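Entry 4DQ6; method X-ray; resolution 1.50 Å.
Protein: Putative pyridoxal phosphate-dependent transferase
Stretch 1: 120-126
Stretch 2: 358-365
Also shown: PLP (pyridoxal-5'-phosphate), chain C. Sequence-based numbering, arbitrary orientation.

Stretch 1 120-126: QEPVYSP
Stretch 2 358-365: NSFGIGGS

Two segments far apart in sequence can meet through two hydrogen bonds, one accepted by a side chain and one by a backbone carbonyl, plus close packing. Residues 120-126 and 358-365 of this putative pyridoxal phosphate-dependent transferase illustrate the principle, burying 385 Å² between them. The first stretch runs extended without forming a strand, from Gln120 (phi/psi -115/116) through Glu121 (-100/154), Pro122 (-74/140) and Val123 (-153/158), with a cis peptide between Glu121 and Pro122; it bends at Tyr124 (-29/119) and Ser125 (-68/-28). The second leaves a 3-10 segment at Phe360 (-89/4) and enters a type II turn from Gly361 to Gly364, with Ile362 at -61/132 and Gly364 at -85/-18, closed by Gly364 N to Gly361 O at 3.0 Å. Pro122 and Phe360 mark the register, their CA atoms 4.8 Å apart, and the backbones run in roughly opposite directions there.

The main side-chain anchor is Glu121. Its CB points toward the second stretch, and an m, t conformation (chi1 -74°, chi2 -168°, chi3 -18°) extends the carboxylate so that Glu121 OE1 accepts a hydrogen bond from Ile362 N at 2.8 Å, with a nearly straight angle of 166°. Glu121 OE1 also sits 3.2 Å from Gly361 CA. An ideal CB on Gly361 would fall 2.0 Å from Glu121 OE1, and the residue's phi/psi of 91/-153 independently calls for glycine. Gly363, at 92/-7, obeys the same backbone rule, and a CB there would be tight against Pro122 CD at 3.0 Å.

The second anchor is purely backbone: Val123 N donates to Phe360 O at 3.0 Å and 155°. Phe360 O also receives a CA-H...O contact from Pro122 CA at 3.1 Å. Pro122 N lies 3.0 Å from Ile362 O, yet no bond forms because proline has no hydrogen to share. Instead its C-gamma-endo ring supplies apolar surface, with Pro122 CB 3.8 Å from Phe360 CB.

Phe360 is buried and has the largest area covered by the opposing stretch, 91 Å². Its chi1 of -58° (m) and chi2 of -85° carry the ring alongside the first stretch, with Val123 O and Tyr124 N at its edge; Phe360 CD1 comes within 3.8 Å of Tyr124 N. Ile362 (m, t) is exposed, but its CG1 packs 3.7 Å from Glu121 OE1. Val123 (p) and Tyr124 (t, chi2 55°) direct their CB atoms away from this interface. PLP C4 lies over one face of the Tyr124 ring, 3.4 Å from Tyr124 CZ. Ser125 adopts p, and its CB meets Ser359 O at 3.3 Å.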

ATOM      1  N   GLN A 120     -20.775  -8.632 -14.516  1.00 15.64           N
ATOM      2  CA  GLN A 120     -21.257  -9.906 -15.069  1.00 16.62           C
ATOM      3  C   GLN A 120     -20.809 -11.077 -14.206  1.00 17.65           C
ATOM      4  O   GLN A 120     -19.595 -11.332 -14.065  1.00 18.61           O
ATOM      5  CB  GLN A 120     -20.729 -10.122 -16.475  1.00 16.06           C
ATOM      6  CG  GLN A 120     -20.991  -8.991 -17.450  1.00 16.40           C
ATOM      7  CD  GLN A 120     -20.264  -9.127 -18.762  1.00 16.37           C
ATOM      8  OE1 GLN A 120     -19.032  -9.115 -18.816  1.00 16.71           O
ATOM      9  NE2 GLN A 120     -21.014  -9.256 -19.848  1.00 17.09           N
ATOM     10  N   GLU A 121     -21.730 -11.783 -13.617  1.00 16.06           N
ATOM     11  CA  GLU A 121     -21.444 -12.957 -12.777  1.00 17.18           C
ATOM     12  C   GLU A 121     -21.658 -14.262 -13.539  1.00 16.64           C
ATOM     13  O   GLU A 121     -22.435 -14.329 -14.473  1.00 16.82           O
ATOM     14  CB  GLU A 121     -22.347 -12.903 -11.545  1.00 17.98           C
ATOM     15  CG  GLU A 121     -21.813 -11.821 -10.589  1.00 18.20           C
ATOM     16  CD  GLU A 121     -22.414 -11.821  -9.201  1.00 20.91           C
ATOM     17  OE1 GLU A 121     -23.486 -12.412  -9.044  1.00 21.31           O
ATOM     18  OE2 GLU A 121     -21.799 -11.220  -8.265  1.00 21.23           O
ATOM     19  N   PRO A 122     -20.970 -15.342 -13.154  1.00 14.97           N
ATOM     20  CA  PRO A 122     -20.081 -15.409 -11.979  1.00 15.14           C
ATOM     21  C   PRO A 122     -18.785 -14.675 -12.238  1.00 14.91           C
ATOM     22  O   PRO A 122     -18.210 -14.808 -13.347  1.00 15.69           O
ATOM     23  CB  PRO A 122     -19.898 -16.901 -11.806  1.00 14.74           C
ATOM     24  CG  PRO A 122     -20.050 -17.481 -13.199  1.00 14.50           C
ATOM     25  CD  PRO A 122     -21.099 -16.600 -13.881  1.00 14.73           C
ATOM     26  N   VAL A 123     -18.256 -13.952 -11.255  1.00 14.44           N
ATOM     27  CA  VAL A 123     -17.037 -13.213 -11.420  1.00 14.76           C
ATOM     28  C   VAL A 123     -16.363 -13.076 -10.058  1.00 15.18           C
ATOM     29  O   VAL A 123     -17.014 -13.152  -9.024  1.00 15.75           O
ATOM     30  CB  VAL A 123     -17.255 -11.836 -12.124  1.00 15.55           C
ATOM     31  CG1 VAL A 123     -17.976 -10.868 -11.170  1.00 15.09           C
ATOM     32  CG2 VAL A 123     -15.958 -11.192 -12.607  1.00 14.92           C
ATOM     33  N   TYR A 124     -15.064 -12.834 -10.129  1.00 14.46           N
ATOM     34  CA  TYR A 124     -14.143 -12.439  -9.022  1.00 15.80           C
ATOM     35  C   TYR A 124     -14.944 -11.665  -7.971  1.00 16.66           C
ATOM     36  O   TYR A 124     -15.554 -10.638  -8.295  1.00 15.95           O
ATOM     37  CB  TYR A 124     -13.050 -11.588  -9.608  1.00 17.01           C
ATOM     38  CG  TYR A 124     -11.966 -11.203  -8.633  1.00 18.71           C
ATOM     39  CD1 TYR A 124     -11.290 -12.158  -7.920  1.00 21.48           C
ATOM     40  CD2 TYR A 124     -11.609  -9.863  -8.468  1.00 19.64           C
ATOM     41  CE1 TYR A 124     -10.312 -11.817  -7.026  1.00 22.37           C
ATOM     42  CE2 TYR A 124     -10.595  -9.501  -7.558  1.00 19.93           C
ATOM     43  CZ  TYR A 124      -9.973 -10.502  -6.850  1.00 21.53           C
ATOM     44  OH  TYR A 124      -8.943 -10.238  -5.924  1.00 25.95           O
ATOM     45  N   SER A 125     -14.987 -12.180  -6.742  1.00 16.65           N
ATOM     46  CA  SER A 125     -16.019 -11.712  -5.801  1.00 18.09           C
ATOM     47  C   SER A 125     -15.812 -10.271  -5.368  1.00 17.64           C
ATOM     48  O   SER A 125     -16.784  -9.614  -5.025  1.00 16.88           O
ATOM     49  CB  SER A 125     -16.129 -12.617  -4.612  1.00 20.13           C
ATOM     50  OG  SER A 125     -14.900 -12.540  -3.875  1.00 24.03           O
ATOM     51  N   PRO A 126     -14.581  -9.758  -5.353  1.00 16.23           N
ATOM     52  CA  PRO A 126     -14.433  -8.345  -4.990  1.00 17.23           C
ATOM     53  C   PRO A 126     -15.137  -7.383  -5.904  1.00 16.97           C
ATOM     54  O   PRO A 126     -15.393  -6.237  -5.479  1.00 18.48           O
ATOM     55  CB  PRO A 126     -12.933  -8.146  -5.007  1.00 17.47           C
ATOM     56  CG  PRO A 126     -12.462  -9.467  -4.512  1.00 17.85           C
ATOM     57  CD  PRO A 126     -13.266 -10.440  -5.305  1.00 17.15           C
ATOM     58  N   ASN A 358     -20.151 -20.775  -5.575  1.00 20.51           N
ATOM     59  CA  ASN A 358     -21.153 -19.804  -5.238  1.00 21.83           C
ATOM     60  C   ASN A 358     -20.580 -18.476  -4.734  1.00 21.55           C
ATOM     61  O   ASN A 358     -21.253 -17.437  -4.787  1.00 21.52           O
ATOM     62  CB  ASN A 358     -22.239 -20.375  -4.321  1.00 26.08           C
ATOM     63  CG  ASN A 358     -21.770 -20.595  -2.920  1.00 29.76           C
ATOM     64  OD1 ASN A 358     -20.570 -20.533  -2.610  1.00 33.31           O
ATOM     65  ND2 ASN A 358     -22.728 -20.881  -2.033  1.00 37.45           N
ATOM     66  N   SER A 359     -19.310 -18.469  -4.308  1.00 20.35           N
ATOM     67  CA  SER A 359     -18.674 -17.228  -3.904  1.00 20.63           C
ATOM     68  C   SER A 359     -18.526 -16.211  -5.047  1.00 20.46           C
ATOM     69  O   SER A 359     -18.347 -15.023  -4.812  1.00 21.61           O
ATOM     70  CB  SER A 359     -17.324 -17.538  -3.287  1.00 21.24           C
ATOM     71  OG  SER A 359     -16.319 -17.867  -4.284  1.00 23.06           O
ATOM     72  N   PHE A 360     -18.624 -16.692  -6.297  1.00 17.80           N
ATOM     73  CA  PHE A 360     -18.555 -15.837  -7.498  1.00 16.56           C
ATOM     74  C   PHE A 360     -19.916 -15.293  -7.946  1.00 17.16           C
ATOM     75  O   PHE A 360     -19.984 -14.604  -8.936  1.00 15.75           O
ATOM     76  CB  PHE A 360     -17.859 -16.597  -8.611  1.00 16.02           C
ATOM     77  CG  PHE A 360     -16.465 -17.064  -8.255  1.00 15.64           C
ATOM     78  CD1 PHE A 360     -15.350 -16.239  -8.394  1.00 16.12           C
ATOM     79  CD2 PHE A 360     -16.271 -18.329  -7.793  1.00 16.62           C
ATOM     80  CE1 PHE A 360     -14.055 -16.669  -8.045  1.00 15.26           C
ATOM     81  CE2 PHE A 360     -15.007 -18.786  -7.410  1.00 15.82           C
ATOM     82  CZ  PHE A 360     -13.880 -17.956  -7.569  1.00 15.26           C
ATOM     83  N   GLY A 361     -20.979 -15.556  -7.193  1.00 17.64           N
ATOM     84  CA  GLY A 361     -22.277 -14.977  -7.488  1.00 19.05           C
ATOM     85  C   GLY A 361     -23.114 -15.849  -8.403  1.00 18.86           C
ATOM     86  O   GLY A 361     -22.988 -17.108  -8.397  1.00 20.73           O
ATOM     87  N   ILE A 362     -23.997 -15.181  -9.131  1.00 19.96           N
ATOM     88  CA  ILE A 362     -24.998 -15.870  -9.931  1.00 20.55           C
ATOM     89  C   ILE A 362     -24.299 -16.732 -10.952  1.00 20.23           C
ATOM     90  O   ILE A 362     -23.403 -16.255 -11.603  1.00 19.22           O
ATOM     91  CB  ILE A 362     -25.904 -14.835 -10.600  1.00 22.29           C
ATOM     92  CG1 ILE A 362     -26.740 -14.158  -9.506  1.00 25.47           C
ATOM     93  CG2 ILE A 362     -26.846 -15.469 -11.615  1.00 25.62           C
ATOM     94  CD1 ILE A 362     -27.367 -12.852  -9.927  1.00 27.17           C
ATOM     95  N   GLY A 363     -24.714 -17.995 -11.065  1.00 19.54           N
ATOM     96  CA  GLY A 363     -24.117 -18.891 -12.025  1.00 19.45           C
ATOM     97  C   GLY A 363     -22.977 -19.683 -11.433  1.00 19.31           C
ATOM     98  O   GLY A 363     -22.446 -20.577 -12.124  1.00 20.07           O
ATOM     99  N   GLY A 364     -22.561 -19.405 -10.206  1.00 18.34           N
ATOM    100  CA  GLY A 364     -21.497 -20.200  -9.604  1.00 18.70           C
ATOM    101  C   GLY A 364     -21.936 -21.480  -8.913  1.00 19.04           C
ATOM    102  O   GLY A 364     -21.122 -22.346  -8.657  1.00 20.42           O
ATOM    103  N   SER A 365     -23.235 -21.595  -8.584  1.00 20.44           N
ATOM    104  CA  SER A 365     -23.690 -22.771  -7.850  1.00 22.57           C
ATOM    105  C   SER A 365     -23.298 -24.061  -8.573  1.00 21.03           C
ATOM    106  O   SER A 365     -23.448 -24.161  -9.777  1.00 22.54           O
ATOM    107  CB  SER A 365     -25.203 -22.734  -7.659  1.00 23.51           C
ATOM    108  OG  SER A 365     -25.540 -23.801  -6.797  1.00 28.69           O
TER
HETATM  109  N1  PLP C 401      -8.766  -8.697 -10.395  1.00 18.65           N
HETATM  110  C2  PLP C 401      -8.994 -10.008 -10.732  1.00 17.65           C
HETATM  111  C2A PLP C 401      -9.951 -10.446 -11.800  1.00 17.10           C
HETATM  112  C3  PLP C 401      -8.288 -11.077 -10.062  1.00 20.79           C
HETATM  113  O3  PLP C 401      -8.521 -12.346 -10.367  1.00 22.34           O
HETATM  114  C4  PLP C 401      -7.327 -10.737  -9.024  1.00 20.20           C
HETATM  115  C4A PLP C 401      -6.601 -11.807  -8.250  1.00 26.28           C
HETATM  116  C5  PLP C 401      -7.136  -9.325  -8.732  1.00 21.50           C
HETATM  117  C6  PLP C 401      -7.881  -8.349  -9.432  1.00 19.17           C
HETATM  118  C5A PLP C 401      -6.126  -8.961  -7.690  1.00 23.90           C
HETATM  119  O4P PLP C 401      -6.524  -7.713  -7.231  1.00 31.94           O
HETATM  120  P   PLP C 401      -5.457  -6.939  -6.290  1.00 33.76           P
HETATM  121  O1P PLP C 401      -4.448  -6.400  -7.244  1.00 22.43           O
HETATM  122  O2P PLP C 401      -6.421  -5.896  -5.598  1.00 26.52           O
HETATM  123  O3P PLP C 401      -4.861  -8.082  -5.411  1.00 30.25           O